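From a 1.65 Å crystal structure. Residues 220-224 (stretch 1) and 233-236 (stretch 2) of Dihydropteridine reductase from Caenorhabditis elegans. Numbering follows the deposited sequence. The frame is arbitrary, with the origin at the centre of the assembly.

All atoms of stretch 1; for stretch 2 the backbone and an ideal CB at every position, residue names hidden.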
ATOM      1  N   ALA A 220      13.214 -11.566   0.475  1.00  9.28           N
ATOM      2  CA  ALA A 220      14.114 -10.674   1.196  1.00  9.74           C
ATOM      3  C   ALA A 220      14.005  -9.205   0.795  1.00  8.84           C
ATOM      4  O   ALA A 220      13.835  -8.881  -0.378  1.00  8.55           O
ATOM      5  CB  ALA A 220      15.557 -11.144   1.018  1.00  9.58           C
ATOM      6  N   LEU A 221      14.103  -8.330   1.794  1.00 10.19           N
ATOM      7  CA  LEU A 221      14.088  -6.883   1.594  1.00  9.02           C
ATOM      8  C   LEU A 221      15.567  -6.566   1.822  1.00 10.48           C
ATOM      9  O   LEU A 221      16.055  -6.621   2.952  1.00 10.10           O
ATOM     10  CB  LEU A 221      13.202  -6.203   2.647  1.00 10.80           C
ATOM     11  CG  LEU A 221      11.736  -6.661   2.679  1.00  7.51           C
ATOM     12  CD1 LEU A 221      11.000  -5.927   3.788  1.00  9.73           C
ATOM     13  CD2 LEU A 221      11.066  -6.390   1.336  1.00  9.87           C
ATOM     14  N   LEU A 222      16.270  -6.248   0.739  1.00  9.51           N
ATOM     15  CA  LEU A 222      17.713  -6.014   0.771  1.00  9.11           C
ATOM     16  C   LEU A 222      18.176  -4.562   0.827  1.00 10.43           C
ATOM     17  O   LEU A 222      18.149  -3.859  -0.182  1.00 10.79           O
ATOM     18  CB  LEU A 222      18.340  -6.693  -0.450  1.00  9.85           C
ATOM     19  CG  LEU A 222      17.912  -8.154  -0.648  1.00 10.00           C
ATOM     20  CD1 LEU A 222      18.329  -8.639  -2.037  1.00  9.35           C
ATOM     21  CD2 LEU A 222      18.527  -9.029   0.435  1.00 11.11           C
ATOM     22  N   LYS A 223      18.620  -4.128   2.002  1.00  9.75           N
ATOM     23  CA  LYS A 223      19.106  -2.760   2.161  1.00 11.35           C
ATOM     24  C   LYS A 223      20.545  -2.710   1.653  1.00 12.60           C
ATOM     25  O   LYS A 223      21.399  -3.489   2.084  1.00 12.23           O
ATOM     26  CB  LYS A 223      19.039  -2.339   3.633  1.00 11.61           C
ATOM     27  CG  LYS A 223      19.397  -0.881   3.885  1.00 12.51           C
ATOM     28  CD  LYS A 223      19.148  -0.519   5.340  1.00 13.53           C
ATOM     29  CE  LYS A 223      19.493   0.932   5.638  1.00 15.26           C
ATOM     30  NZ  LYS A 223      19.202   1.262   7.063  1.00 17.11           N
ATOM     31  N   ILE A 224      20.812  -1.792   0.733  1.00 10.84           N
ATOM     32  CA  ILE A 224      22.136  -1.677   0.151  1.00 11.50           C
ATOM     33  C   ILE A 224      22.814  -0.379   0.561  1.00 12.11           C
ATOM     34  O   ILE A 224      22.300   0.711   0.310  1.00 12.07           O
ATOM     35  CB  ILE A 224      22.050  -1.769  -1.380  1.00 12.65           C
ATOM     36  CG1 ILE A 224      21.367  -3.089  -1.758  1.00 12.29           C
ATOM     37  CG2 ILE A 224      23.445  -1.685  -1.995  1.00 14.16           C
ATOM     38  CD1 ILE A 224      21.154  -3.280  -3.245  1.00 12.64           C
ATOM     39  N   UNK A 233      25.146  -5.586   1.138  1.00 12.65           N
ATOM     40  CA  UNK A 233      23.726  -5.912   1.025  1.00 12.70           C
ATOM     41  C   UNK A 233      23.320  -6.607   2.325  1.00 13.35           C
ATOM     42  O   UNK A 233      23.842  -7.672   2.655  1.00 15.00           O
ATOM     43  CB  UNK A 233      23.442  -6.791  -0.195  1.00 12.70           C
ATOM     44  N   UNK A 234      22.393  -6.002   3.059  1.00 12.19           N
ATOM     45  CA  UNK A 234      21.951  -6.558   4.333  1.00 13.06           C
ATOM     46  C   UNK A 234      20.443  -6.810   4.378  1.00 11.74           C
ATOM     47  O   UNK A 234      19.649  -5.874   4.296  1.00 10.97           O
ATOM     48  CB  UNK A 234      22.348  -5.617   5.472  1.00 13.06           C
ATOM     49  N   UNK A 235      20.031  -8.084   4.488  1.00 11.36           N
ATOM     50  CA  UNK A 235      18.603  -8.408   4.550  1.00 11.07           C
ATOM     51  C   UNK A 235      18.011  -7.798   5.823  1.00 12.45           C
ATOM     52  O   UNK A 235      18.641  -7.843   6.886  1.00 12.68           O
ATOM     53  CB  UNK A 235      18.380  -9.921   4.517  1.00 11.07           C
ATOM     54  N   UNK A 236      16.815  -7.226   5.710  1.00 12.38           N
ATOM     55  CA  UNK A 236      16.145  -6.603   6.850  1.00 13.88           C
ATOM     56  C   UNK A 236      15.031  -7.481   7.409  1.00 15.63           C
ATOM     57  O   UNK A 236      14.837  -8.594   6.879  1.00 15.69           O
ATOM     58  OXT UNK A 236      14.369  -7.046   8.375  1.00 18.87           O
ATOM     59  CB  UNK A 236      15.576  -5.242   6.445  1.00 13.88           C
TER

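The two stretches run antiparallel, as neighbouring strands of one sheet. The side chains of L222 and I224 lie on one face, and that of K223 lies on the other.

Position 233 pairs with I224 in a non-hydrogen-bonded bridge. Its CA-to-CB bond points to the face that carries L222 and I224. The ideal CB is 4.5 Å from I224 CG1 and 5.1 Å from L222 CB. The surroundings on this face are apolar, and phi/psi of -114/118 is ordinary strand geometry. Valine, isoleucine or leucine would suit, and perhaps a larger apolar group. The deposited residue is I233, with chi1 m and chi2 t. Its CG2 packs 3.7 Å from L222 CB, and its CG1 lies 4.0 Å from I224 CG1. One side chain thus meets both apolar neighbours. The CA of I233 also makes a CA-H...O contact with K223 O at 3.5 Å.

Position 234 pairs with K223, and here the backbone does the bonding. The N of 234 donates to K223 O at 2.9 Å, almost straight at 175°. K223 N donates to the O of 234 at 3.1 Å. CA-to-CB points to the face of K223. The extended lysine leaves space there, so polar or beta-branched residues would fit, and an acidic one is conceivable. The deposited residue is T234. Its OG1 is 2.8 Å from the O of water 2, which in turn donates to K223 O at 3.0 Å from its own O. The water links the hydroxyl to the neighbouring strand.

Position 235 returns to the face of L222. The ideal CB is 4.2 Å from L222 CD2 and 4.7 Å from A220 CB. Phi is -64°, and the N makes no hydrogen bond to stretch 1. A small or medium apolar residue would suit, and proline is allowed. The deposited residue is P235. Its CG packs 3.9 Å from L222 CD2, and its CA makes a CA-H...O contact with L221 O at 3.5 Å.

Position 236 ends the chain in a carboxylate. Its N donates to L221 O at 2.9 Å, and water 1 bridges its O to L221 N. CA-to-CB points toward stretch 1, with the ideal CB 5.3 Å from K223 CB. A long side chain could cover the lysine's aliphatic part; glutamine, glutamate, lysine or methionine are all plausible. The deposited residue is Q236. Its side chain folds back, so that NE2 donates to T234 O at 3.0 Å and lies 3.6 Å from K223 CB.

Stretch 2 233-236: ITPQ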
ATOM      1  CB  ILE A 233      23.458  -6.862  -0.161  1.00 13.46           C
ATOM      2  CG1 ILE A 233      23.923  -6.208  -1.463  1.00 14.32           C
ATOM      3  CG2 ILE A 233      21.968  -7.207  -0.238  1.00 13.91           C
ATOM      4  CD1 ILE A 233      23.755  -7.096  -2.682  1.00 14.88           C
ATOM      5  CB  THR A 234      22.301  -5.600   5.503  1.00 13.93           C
ATOM      6  OG1 THR A 234      23.678  -5.216   5.419  1.00 15.56           O
ATOM      7  CG2 THR A 234      22.057  -6.277   6.844  1.00 13.31           C
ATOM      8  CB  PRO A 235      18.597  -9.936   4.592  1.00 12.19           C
ATOM      9  CG  PRO A 235      19.836 -10.301   3.846  1.00 11.14           C
ATOM     10  CD  PRO A 235      20.839  -9.311   4.372  1.00 10.59           C
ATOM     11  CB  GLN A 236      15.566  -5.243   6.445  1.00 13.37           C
ATOM     12  CG  GLN A 236      16.600  -4.257   5.933  1.00 13.47           C
ATOM     13  CD  GLN A 236      17.645  -3.905   6.980  1.00 13.99           C
ATOM     14  OE1 GLN A 236      17.326  -3.341   8.024  1.00 14.63           O
ATOM     15  NE2 GLN A 236      18.901  -4.236   6.700  1.00 13.04           N
TER
HETATM   16  O   HOH W   1      14.082  -9.575   4.584  1.00 16.41           O
HETATM   17  O   HOH W   2      23.503  -2.789   4.053  1.00 17.64           O
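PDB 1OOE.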